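Local coordinates for protein endo-beta-N-acetylglucosaminidase F1 (Bacteroides thetaiotaomicron VPI-5482, PDB 6TCV) that probably cleaves high-mannose N-glycans within their chitobiose core, acting as an endo-beta-N-acetylglucosaminidase of a human gut bacterium, at residues 172-177 and 197-202; 179-184 and 232-237; 242-247 and 279-284. The protein carries 2 engineered substitutions. All coordinates share one frame; numbering follows the deposited sequence. Where two conformers were deposited one is given.

Interaction 1 of 3, residues 172-177 and 197-202; sequences LFFEVN and DVVVLF. With NAG (2-acetamido-2-deoxy-beta-D-glucopyranose), chain B; MAN (alpha-D-mannopyranose), chain C; MAN (alpha-D-mannopyranose), chain D; MAN (alpha-D-mannopyranose), chain E.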
loop_
_atom_site.group_PDB
_atom_site.type_symbol
_atom_site.label_atom_id
_atom_site.label_comp_id
_atom_site.label_asym_id
_atom_site.label_seq_id
_atom_site.Cartn_x
_atom_site.Cartn_y
_atom_site.Cartn_z
ATOM N N LEU A 172 6.549 6.249 3.778
ATOM C CA LEU A 172 7.234 7.504 3.510
ATOM C C LEU A 172 6.696 8.173 2.252
ATOM O O LEU A 172 6.749 7.588 1.176
ATOM C CB LEU A 172 8.741 7.226 3.324
ATOM C CG LEU A 172 9.610 8.464 3.167
ATOM C CD1 LEU A 172 9.557 9.306 4.419
ATOM C CD2 LEU A 172 11.057 8.022 2.882
ATOM N N PHE A 173 6.321 9.431 2.359
ATOM C CA PHE A 173 5.953 10.231 1.192
ATOM C C PHE A 173 7.127 11.058 0.717
ATOM O O PHE A 173 7.736 11.771 1.509
ATOM C CB PHE A 173 4.852 11.242 1.520
ATOM C CG PHE A 173 3.502 10.704 1.868
ATOM C CD1 PHE A 173 3.200 10.310 3.164
ATOM C CD2 PHE A 173 2.452 10.738 0.926
ATOM C CE1 PHE A 173 1.909 9.950 3.520
ATOM C CE2 PHE A 173 1.175 10.310 1.293
ATOM C CZ PHE A 173 0.917 9.906 2.596
ATOM N N PHE A 174 7.417 11.008 -0.588
ATOM C CA PHE A 174 8.339 11.947 -1.223
ATOM C C PHE A 174 7.575 13.013 -1.986
ATOM O O PHE A 174 6.681 12.699 -2.786
ATOM C CB PHE A 174 9.225 11.242 -2.242
ATOM C CG PHE A 174 10.284 10.433 -1.624
ATOM C CD1 PHE A 174 11.440 11.002 -1.200
ATOM C CD2 PHE A 174 10.082 9.075 -1.376
ATOM C CE1 PHE A 174 12.435 10.227 -0.558
ATOM C CE2 PHE A 174 11.089 8.315 -0.723
ATOM C CZ PHE A 174 12.219 8.891 -0.337
ATOM N N GLU A 175 7.941 14.282 -1.761
ATOM C CA GLU A 175 7.474 15.377 -2.610
ATOM C C GLU A 175 8.313 15.320 -3.879
ATOM O O GLU A 175 9.399 15.881 -3.969
ATOM C CB GLU A 175 7.618 16.704 -1.890
ATOM C CG GLU A 175 6.609 16.964 -0.797
ATOM C CD GLU A 175 5.356 17.724 -1.216
ATOM O OE1 GLU A 175 4.914 17.576 -2.382
ATOM O OE2 GLU A 175 4.817 18.470 -0.385
ATOM N N VAL A 176 7.829 14.567 -4.868
ATOM C CA VAL A 176 8.625 14.291 -6.067
ATOM C C VAL A 176 8.795 15.487 -6.963
ATOM O O VAL A 176 9.587 15.428 -7.904
ATOM C CB VAL A 176 8.092 13.055 -6.815
ATOM C CG1 VAL A 176 8.184 11.823 -5.954
ATOM C CG2 VAL A 176 6.655 13.254 -7.365
ATOM N N ASN A 177 8.088 16.601 -6.720
ATOM C CA ASN A 177 8.422 17.836 -7.387
ATOM C C ASN A 177 9.873 18.195 -7.122
ATOM O O ASN A 177 10.522 18.909 -7.921
ATOM C CB ASN A 177 7.499 18.987 -7.035
ATOM C CG ASN A 177 6.142 18.831 -7.587
ATOM O OD1 ASN A 177 5.910 18.155 -8.586
ATOM N ND2 ASN A 177 5.201 19.490 -6.954
ATOM N N ASP A 197 9.423 0.535 4.347
ATOM C CA ASP A 197 8.778 -0.583 3.648
ATOM C C ASP A 197 7.937 -0.107 2.472
ATOM O O ASP A 197 7.811 -0.820 1.476
ATOM C CB ASP A 197 7.840 -1.324 4.623
ATOM C CG ASP A 197 8.561 -1.895 5.816
ATOM O OD1 ASP A 197 9.014 -1.125 6.677
ATOM O OD2 ASP A 197 8.650 -3.157 5.888
ATOM N N VAL A 198 7.290 1.057 2.619
ATOM C CA VAL A 198 6.361 1.608 1.625
ATOM C C VAL A 198 6.700 3.066 1.383
ATOM O O VAL A 198 6.922 3.809 2.344
ATOM C CB VAL A 198 4.908 1.474 2.120
ATOM C CG1 VAL A 198 3.948 2.136 1.152
ATOM C CG2 VAL A 198 4.557 0.014 2.376
ATOM N N VAL A 199 6.775 3.461 0.113
ATOM C CA VAL A 199 7.001 4.855 -0.258
ATOM C C VAL A 199 5.947 5.320 -1.235
ATOM O O VAL A 199 5.402 4.508 -1.983
ATOM C CB VAL A 199 8.417 5.073 -0.811
ATOM C CG1 VAL A 199 9.502 4.551 0.147
ATOM C CG2 VAL A 199 8.579 4.493 -2.179
ATOM N N VAL A 200 5.605 6.594 -1.148
ATOM C CA VAL A 200 4.588 7.217 -1.981
ATOM C C VAL A 200 5.200 8.301 -2.844
ATOM O O VAL A 200 5.918 9.188 -2.351
ATOM C CB VAL A 200 3.460 7.792 -1.123
ATOM C CG1 VAL A 200 2.390 8.443 -1.991
ATOM C CG2 VAL A 200 2.840 6.739 -0.248
ATOM N N LEU A 201 4.861 8.275 -4.134
ATOM C CA LEU A 201 5.201 9.347 -5.064
ATOM C C LEU A 201 4.133 10.418 -4.962
ATOM O O LEU A 201 3.038 10.273 -5.531
ATOM C CB LEU A 201 5.304 8.793 -6.474
ATOM C CG LEU A 201 6.141 7.525 -6.601
ATOM C CD1 LEU A 201 6.117 7.038 -8.063
ATOM C CD2 LEU A 201 7.564 7.685 -6.088
ATOM N N PHE A 202 4.419 11.474 -4.198
ATOM C CA PHE A 202 3.411 12.495 -3.869
ATOM C C PHE A 202 3.663 13.689 -4.785
ATOM O O PHE A 202 4.669 14.389 -4.652
ATOM C CB PHE A 202 3.546 12.872 -2.394
ATOM C CG PHE A 202 2.416 13.747 -1.882
ATOM C CD1 PHE A 202 1.228 13.155 -1.475
ATOM C CD2 PHE A 202 2.580 15.104 -1.724
ATOM C CE1 PHE A 202 0.216 13.944 -0.979
ATOM C CE2 PHE A 202 1.582 15.904 -1.229
ATOM C CZ PHE A 202 0.410 15.322 -0.832
HETATM C C1 NAG B . -0.884 18.155 4.025
HETATM C C2 NAG B . -0.706 17.396 2.723
HETATM C C3 NAG B . 0.190 18.101 1.702
HETATM C C4 NAG B . 0.856 19.311 2.326
HETATM C C5 NAG B . 1.425 18.901 3.671
HETATM C C6 NAG B . 2.264 19.977 4.348
HETATM C C7 NAG B . -0.784 14.947 2.481
HETATM C C8 NAG B . -0.171 13.638 2.940
HETATM N N2 NAG B . -0.237 16.048 2.990
HETATM O O3 NAG B . -0.597 18.510 0.579
HETATM O O4 NAG B . 1.930 19.713 1.459
HETATM O O5 NAG B . 0.358 18.592 4.590
HETATM O O6 NAG B . 2.639 19.570 5.624
HETATM O O7 NAG B . -1.742 15.001 1.699
HETATM C C1 MAN C . 1.457 21.008 -6.361
HETATM C C2 MAN C . 1.330 20.528 -7.801
HETATM C C3 MAN C . 0.601 19.195 -7.805
HETATM C C4 MAN C . 1.271 18.183 -6.885
HETATM C C5 MAN C . 1.469 18.758 -5.486
HETATM C C6 MAN C . 2.358 17.894 -4.613
HETATM O O2 MAN C . 2.659 20.451 -8.361
HETATM O O3 MAN C . 0.605 18.664 -9.131
HETATM O O4 MAN C . 0.429 17.043 -6.730
HETATM O O5 MAN C . 2.133 20.041 -5.581
HETATM O O6 MAN C . 2.556 18.527 -3.333
HETATM C C1 MAN D . 2.737 20.945 -9.695
HETATM C C2 MAN D . 4.173 20.816 -10.186
HETATM C C3 MAN D . 5.077 21.814 -9.468
HETATM C C4 MAN D . 4.513 23.220 -9.600
HETATM C C5 MAN D . 3.096 23.212 -9.039
HETATM C C6 MAN D . 2.403 24.541 -9.180
HETATM O O2 MAN D . 4.187 21.018 -11.608
HETATM O O3 MAN D . 6.383 21.705 -10.005
HETATM O O4 MAN D . 5.291 24.148 -8.848
HETATM O O5 MAN D . 2.305 22.283 -9.789
HETATM O O6 MAN D . 1.136 24.510 -8.488
HETATM C C1 MAN E . 5.704 23.528 -0.081
HETATM C C2 MAN E . 6.599 24.201 -1.107
HETATM C C3 MAN E . 6.992 23.181 -2.179
HETATM C C4 MAN E . 7.646 21.988 -1.483
HETATM C C5 MAN E . 6.755 21.371 -0.405
HETATM C C6 MAN E . 7.431 20.294 0.439
HETATM O O2 MAN E . 7.825 24.642 -0.515
HETATM O O3 MAN E . 7.846 23.751 -3.168
HETATM O O4 MAN E . 7.910 20.919 -2.393
HETATM O O5 MAN E . 6.349 22.412 0.512
HETATM O O6 MAN E . 6.506 19.689 1.341
HETATM O O HOH W 1 5.825 17.038 -4.914
HETATM O O HOH W 2 4.209 16.168 -7.227
#

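Interaction 2 of 3, residues 179-184 and 232-237; sequences VNPLNT and TLLQPL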
loop_
_atom_site.group_PDB
_atom_site.type_symbol
_atom_site.label_atom_id
_atom_site.label_comp_id
_atom_site.label_asym_id
_atom_site.label_seq_id
_atom_site.Cartn_x
_atom_site.Cartn_y
_atom_site.Cartn_z
ATOM N N VAL A 179 12.273 15.979 -4.790
ATOM C CA VAL A 179 13.172 14.964 -4.237
ATOM C C VAL A 179 13.008 13.657 -4.980
ATOM O O VAL A 179 11.894 13.137 -5.158
ATOM C CB VAL A 179 12.945 14.779 -2.716
ATOM C CG1 VAL A 179 13.867 13.710 -2.130
ATOM C CG2 VAL A 179 13.216 16.126 -1.967
ATOM N N ASN A 180 14.163 13.107 -5.358
ATOM C CA ASN A 180 14.239 11.800 -6.029
ATOM C C ASN A 180 13.891 10.679 -5.043
ATOM O O ASN A 180 14.514 10.588 -3.969
ATOM C CB ASN A 180 15.681 11.644 -6.508
ATOM C CG ASN A 180 15.914 10.444 -7.415
ATOM O OD1 ASN A 180 15.198 9.422 -7.328
ATOM N ND2 ASN A 180 16.950 10.521 -8.228
ATOM N N PRO A 181 12.913 9.816 -5.353
ATOM C CA PRO A 181 12.559 8.733 -4.431
ATOM C C PRO A 181 13.641 7.705 -4.261
ATOM O O PRO A 181 13.547 6.905 -3.314
ATOM C CB PRO A 181 11.293 8.145 -5.058
ATOM C CG PRO A 181 11.437 8.440 -6.559
ATOM C CD PRO A 181 12.087 9.808 -6.585
ATOM N N LEU A 182 14.682 7.696 -5.076
ATOM C CA LEU A 182 15.816 6.826 -4.790
ATOM C C LEU A 182 16.448 7.144 -3.449
ATOM O O LEU A 182 17.142 6.273 -2.901
ATOM C CB LEU A 182 16.859 6.883 -5.923
ATOM C CG LEU A 182 16.410 6.202 -7.235
ATOM C CD1 LEU A 182 17.532 6.411 -8.249
ATOM C CD2 LEU A 182 16.080 4.746 -7.133
ATOM N N ASN A 183 16.200 8.335 -2.890
ATOM C CA ASN A 183 16.635 8.672 -1.529
ATOM C C ASN A 183 16.063 7.737 -0.477
ATOM O O ASN A 183 16.570 7.733 0.645
ATOM C CB ASN A 183 16.348 10.151 -1.254
ATOM C CG ASN A 183 17.348 11.013 -1.905
ATOM O OD1 ASN A 183 18.556 10.927 -1.646
ATOM N ND2 ASN A 183 16.867 11.883 -2.790
ATOM N N THR A 184 15.090 6.895 -0.800
ATOM C CA THR A 184 14.721 5.805 0.095
ATOM C C THR A 184 15.956 5.037 0.545
ATOM O O THR A 184 16.034 4.563 1.697
ATOM C CB THR A 184 13.779 4.860 -0.647
ATOM O OG1 THR A 184 12.584 5.542 -1.043
ATOM C CG2 THR A 184 13.346 3.670 0.185
ATOM N N THR A 232 14.655 3.173 -14.251
ATOM C CA THR A 232 15.865 3.638 -13.587
ATOM C C THR A 232 15.616 4.366 -12.291
ATOM O O THR A 232 16.537 4.412 -11.475
ATOM C CB THR A 232 16.708 4.481 -14.492
ATOM O OG1 THR A 232 15.951 5.571 -14.923
ATOM C CG2 THR A 232 17.093 3.702 -15.759
ATOM N N LEU A 233 14.439 4.956 -12.076
ATOM C CA LEU A 233 14.197 5.775 -10.902
ATOM C C LEU A 233 13.221 5.187 -9.877
ATOM O O LEU A 233 13.201 5.663 -8.740
ATOM C CB LEU A 233 13.724 7.187 -11.313
ATOM C CG LEU A 233 14.762 7.923 -12.143
ATOM C CD1 LEU A 233 14.151 9.284 -12.566
ATOM C CD2 LEU A 233 16.040 8.193 -11.387
ATOM N N LEU A 234 12.493 4.111 -10.207
ATOM C CA LEU A 234 11.524 3.521 -9.279
ATOM C C LEU A 234 11.767 2.030 -9.079
ATOM O O LEU A 234 11.830 1.547 -7.945
ATOM C CB LEU A 234 10.078 3.705 -9.774
ATOM C CG LEU A 234 9.682 5.135 -10.015
ATOM C CD1 LEU A 234 8.241 5.164 -10.534
ATOM C CD2 LEU A 234 9.772 5.970 -8.778
ATOM N N GLN A 235 11.991 1.290 -10.143
ATOM C CA GLN A 235 12.175 -0.157 -10.027
ATOM C C GLN A 235 13.373 -0.551 -9.176
ATOM O O GLN A 235 13.313 -1.636 -8.549
ATOM C CB GLN A 235 12.220 -0.810 -11.414
ATOM C CG GLN A 235 10.922 -0.640 -12.217
ATOM C CD GLN A 235 9.651 -1.122 -11.550
ATOM O OE1 GLN A 235 9.666 -2.137 -10.877
ATOM N NE2 GLN A 235 8.576 -0.355 -11.642
ATOM N N PRO A 236 14.470 0.233 -9.080
ATOM C CA PRO A 236 15.561 -0.193 -8.172
ATOM C C PRO A 236 15.088 -0.331 -6.738
ATOM O O PRO A 236 15.649 -1.119 -5.975
ATOM C CB PRO A 236 16.620 0.909 -8.328
ATOM C CG PRO A 236 16.356 1.462 -9.721
ATOM C CD PRO A 236 14.848 1.415 -9.874
ATOM N N LEU A 237 14.086 0.433 -6.330
ATOM C CA LEU A 237 13.510 0.280 -5.008
ATOM C C LEU A 237 12.718 -1.007 -4.884
ATOM O O LEU A 237 12.815 -1.727 -3.881
ATOM C CB LEU A 237 12.633 1.449 -4.663
ATOM C CG LEU A 237 13.227 2.846 -4.789
ATOM C CD1 LEU A 237 12.188 3.898 -4.417
ATOM C CD2 LEU A 237 14.459 2.910 -3.904
#

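Interaction 3 of 3, residues 242-247 and 279-284; sequences VKVLLG and YNLDGV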
loop_
_atom_site.group_PDB
_atom_site.type_symbol
_atom_site.label_atom_id
_atom_site.label_comp_id
_atom_site.label_asym_id
_atom_site.label_seq_id
_atom_site.Cartn_x
_atom_site.Cartn_y
_atom_site.Cartn_z
ATOM N N VAL A 242 10.994 -2.719 -1.534
ATOM C CA VAL A 242 10.204 -1.545 -1.150
ATOM C C VAL A 242 8.953 -1.506 -2.034
ATOM O O VAL A 242 9.032 -1.724 -3.257
ATOM C CB VAL A 242 11.031 -0.267 -1.364
ATOM C CG1 VAL A 242 10.243 0.984 -1.062
ATOM C CG2 VAL A 242 12.293 -0.286 -0.520
ATOM N N LYS A 243 7.809 -1.198 -1.430
ATOM C CA LYS A 243 6.585 -1.036 -2.207
ATOM C C LYS A 243 6.422 0.427 -2.584
ATOM O O LYS A 243 6.386 1.300 -1.696
ATOM C CB LYS A 243 5.377 -1.498 -1.399
ATOM C CG LYS A 243 5.399 -2.975 -1.071
ATOM C CD LYS A 243 4.150 -3.377 -0.311
ATOM C CE LYS A 243 4.013 -4.893 -0.243
ATOM N NZ LYS A 243 5.157 -5.500 0.440
ATOM N N VAL A 244 6.282 0.685 -3.896
ATOM C CA VAL A 244 6.211 2.034 -4.446
ATOM C C VAL A 244 4.768 2.306 -4.834
ATOM O O VAL A 244 4.225 1.635 -5.722
ATOM C CB VAL A 244 7.154 2.227 -5.630
ATOM C CG1 VAL A 244 6.973 3.628 -6.218
ATOM C CG2 VAL A 244 8.593 1.996 -5.217
ATOM N N LEU A 245 4.143 3.284 -4.188
ATOM C CA LEU A 245 2.752 3.628 -4.436
ATOM C C LEU A 245 2.681 4.939 -5.195
ATOM O O LEU A 245 3.458 5.866 -4.955
ATOM C CB LEU A 245 1.961 3.809 -3.142
ATOM C CG LEU A 245 2.097 2.729 -2.081
ATOM C CD1 LEU A 245 1.136 2.934 -0.940
ATOM C CD2 LEU A 245 1.912 1.342 -2.662
ATOM N N LEU A 246 1.672 5.057 -6.061
ATOM C CA LEU A 246 1.358 6.339 -6.678
ATOM C C LEU A 246 0.472 7.124 -5.720
ATOM O O LEU A 246 -0.567 6.625 -5.269
ATOM C CB LEU A 246 0.632 6.120 -8.002
ATOM C CG LEU A 246 0.374 7.395 -8.844
ATOM C CD1 LEU A 246 1.691 8.065 -9.234
ATOM C CD2 LEU A 246 -0.471 7.020 -10.055
ATOM N N GLY A 247 0.883 8.334 -5.355
ATOM C CA GLY A 247 -0.000 9.211 -4.600
ATOM C C GLY A 247 -0.976 9.903 -5.545
ATOM O O GLY A 247 -0.601 10.335 -6.632
ATOM N N TYR A 279 2.864 0.819 -15.072
ATOM C CA TYR A 279 4.137 1.306 -14.557
ATOM C C TYR A 279 4.724 0.380 -13.493
ATOM O O TYR A 279 5.755 0.706 -12.896
ATOM C CB TYR A 279 4.057 2.735 -14.069
ATOM C CG TYR A 279 3.675 3.719 -15.167
ATOM C CD1 TYR A 279 4.574 3.987 -16.212
ATOM C CD2 TYR A 279 2.444 4.344 -15.219
ATOM C CE1 TYR A 279 4.270 4.902 -17.210
ATOM C CE2 TYR A 279 2.132 5.273 -16.260
ATOM C CZ TYR A 279 3.045 5.513 -17.229
ATOM O OH TYR A 279 2.727 6.423 -18.216
ATOM N N ASN A 280 4.105 -0.778 -13.284
ATOM C CA ASN A 280 4.623 -1.803 -12.366
ATOM C C ASN A 280 4.855 -1.195 -10.977
ATOM O O ASN A 280 5.985 -1.171 -10.447
ATOM C CB ASN A 280 5.857 -2.490 -12.961
ATOM C CG ASN A 280 6.194 -3.829 -12.317
ATOM O OD1 ASN A 280 5.409 -4.455 -11.597
ATOM N ND2 ASN A 280 7.402 -4.314 -12.644
ATOM N N LEU A 281 3.772 -0.673 -10.395
ATOM C CA LEU A 281 3.756 -0.080 -9.068
ATOM C C LEU A 281 2.984 -0.984 -8.116
ATOM O O LEU A 281 2.355 -1.961 -8.528
ATOM C CB LEU A 281 3.164 1.322 -9.070
ATOM C CG LEU A 281 3.774 2.273 -10.106
ATOM C CD1 LEU A 281 3.095 3.616 -9.985
ATOM C CD2 LEU A 281 5.296 2.410 -9.827
ATOM N N ASP A 282 2.960 -0.643 -6.834
ATOM C CA ASP A 282 2.436 -1.536 -5.808
ATOM C C ASP A 282 1.135 -1.088 -5.184
ATOM O O ASP A 282 0.671 -1.744 -4.242
ATOM C CB ASP A 282 3.499 -1.783 -4.731
ATOM C CG ASP A 282 4.702 -2.433 -5.300
ATOM O OD1 ASP A 282 4.600 -3.602 -5.718
ATOM O OD2 ASP A 282 5.789 -1.784 -5.348
ATOM N N GLY A 283 0.535 0.004 -5.660
ATOM C CA GLY A 283 -0.740 0.491 -5.179
ATOM C C GLY A 283 -0.759 1.988 -5.138
ATOM O O GLY A 283 -0.016 2.657 -5.854
ATOM N N VAL A 284 -1.642 2.501 -4.290
ATOM C CA VAL A 284 -2.022 3.916 -4.292
ATOM C C VAL A 284 -2.167 4.459 -2.888
ATOM O O VAL A 284 -2.474 3.724 -1.934
ATOM C CB VAL A 284 -3.354 4.092 -5.083
ATOM C CG1 VAL A 284 -4.534 3.455 -4.360
ATOM C CG2 VAL A 284 -3.666 5.548 -5.392
#

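Interaction 1 of 3, residues 172-177 and 197-202
Three groups converge on the carbonyl oxygen of Phe202: the backbone N of Val176 hydrogen-bonds to Phe202 O at 3.2 Å, and two waters lie within bonding distance of it. This cluster lies where strand 169-175 ends, beside strand 198-209, which runs on; the two are parallel and are the first two strands of the (beta/alpha)8 barrel expected for this family. From Leu172 to Glu175 the pairing is regular; Phe174 uses both backbone groups, with Phe174 N to Val200 O at 2.9 Å and Phe202 N to Phe174 O at the same length.

Phe173, Glu175, Val200 and Phe202 share one face of the sheet. CG2 of Val200 lies over one face of the Phe173 ring and the acetamide methyl C8 of NAG over the other, 3.8 Å above the plane, both toward the rim. The Phe173 and Phe202 rings meet with planes at 89°, CD2 of Phe173 lying 3.6 Å from CD1 of Phe202. Phe202, its CG anti to the backbone N (chi1 -171°), extends its ring toward the glycan.

A bend at chi2 brings the Glu175 carboxylate alongside this ring, OE1 in its plane at the edge. The carboxylate grips sugars with both oxygens: OE2 accepts from O6 of the chain E mannose and bonds O2 of the beta-mannose, while OE1 accepts from O6 of the chain C mannose at 2.7 Å.

Interaction 2 of 3, residues 179-184 and 232-237
An Asx turn leads into a 3-10 segment at residues 181-184, and this turn packs against the junction of two short helices, where the side chain of Leu182 meets the backbone and side chain of Leu233. Asn180 makes the turn: its OD1 accepts from Leu182 N at 2.9 Å, the donor standing above the carbonyl plane. ND2 of the same amide hydrogen-bonds to Lys438 O and passes CD2 of Leu233, the side chains of Asn180 and Leu233 crossing at about a right angle.

The joint itself is apolar, and no hydrogen bond spans it. Leu182 reaches across with an extended end (chi2 178°) and straddles the helix junction with its two methyls. CD1 rests on CD2 of Leu233 at 3.9 Å, while CD2 settles among CB of Pro236, CD2 of Leu237 and the carbonyl of Leu233. That carbonyl oxygen lies 3.4 Å from CD2 of Leu182; it is buried here and has no polar partner in the model. Beside it, CG of Pro181 touches CD2 of Leu234 at 3.7 Å.

Leu237 fills the other end of the contact by splitting its methyls: CD1 lies 3.5 Å from Pro181 O, and CD2 packs on CB of Thr184. Pro181 O is already held by two donors of one residue, Thr184 N and Thr184 OG1, the hydroxyl approaching at 2.8 Å, which fixes the rotation of the threonine.

Behind the turn, Pro181 and Thr184 lean on Phe174 of strand 169-175, and Pro181 and Leu234 both reach Leu201 of strand 198-209. Leu233 packs in turn on Tyr225 and Leu226 of helix 221-228, so the turn and the two short consecutive helices sit together against the outside of the barrel.

Interaction 3 of 3, residues 242-247 and 279-284
Asp282 lies across the start of strand 243-249, where a beta-alpha-beta unit of the barrel brings its second strand, 283-287, in parallel beside the first. Its CB packs on CB of Lys243 at 3.8 Å and also sits close to Val244 O. Further out, CG faces the backbone of Lys243 and Val244. At the tip, OD2 accepts from Val244 N at 2.9 Å through its anti lone pair, and the same oxygen forms a salt bridge with Arg238.

Asp282 N donates back to Val244 O (2.8 Å), so the residue grips both backbone groups of Val244 before the strand pairing begins. On one side of this grip Leu281 spreads its methyls, CD1 on CB of Leu246 and CD2 toward CG1 of Val244. On the other, CD2 of Leu245 rests against the peptide between Asp282 and Gly283; Gly283 N, buried there, has no polar partner in the model.

Regular pairing starts with Leu246 N to Gly283 O at 2.9 Å. Val284 sets CG2 anti to its own N, with CG1 in the hindered site (chi1 68°), and CG2 meets Leu246 O at 3.3 Å.

Along the chain, strand 169-175 leads through the connection of residues 176-197, which has no alpha helix, into strand 198-209, and interaction 1 closes that loop. Interaction 2 crosses it: residues 179-184 belong to the same loop, yet their partner at 232-237 comes only after the second strand. The two contacts also touch directly, Thr184 against Val199, on the outside of the strands. Interaction 3 opens after both have closed and brings together the two strands flanking helix 262-278. Strand 243-249 borders strand 198-209, so interactions 1 and 3 continue one sheet, while Gln235 NE2 to Asn280 O probably ties interaction 2 to interaction 3.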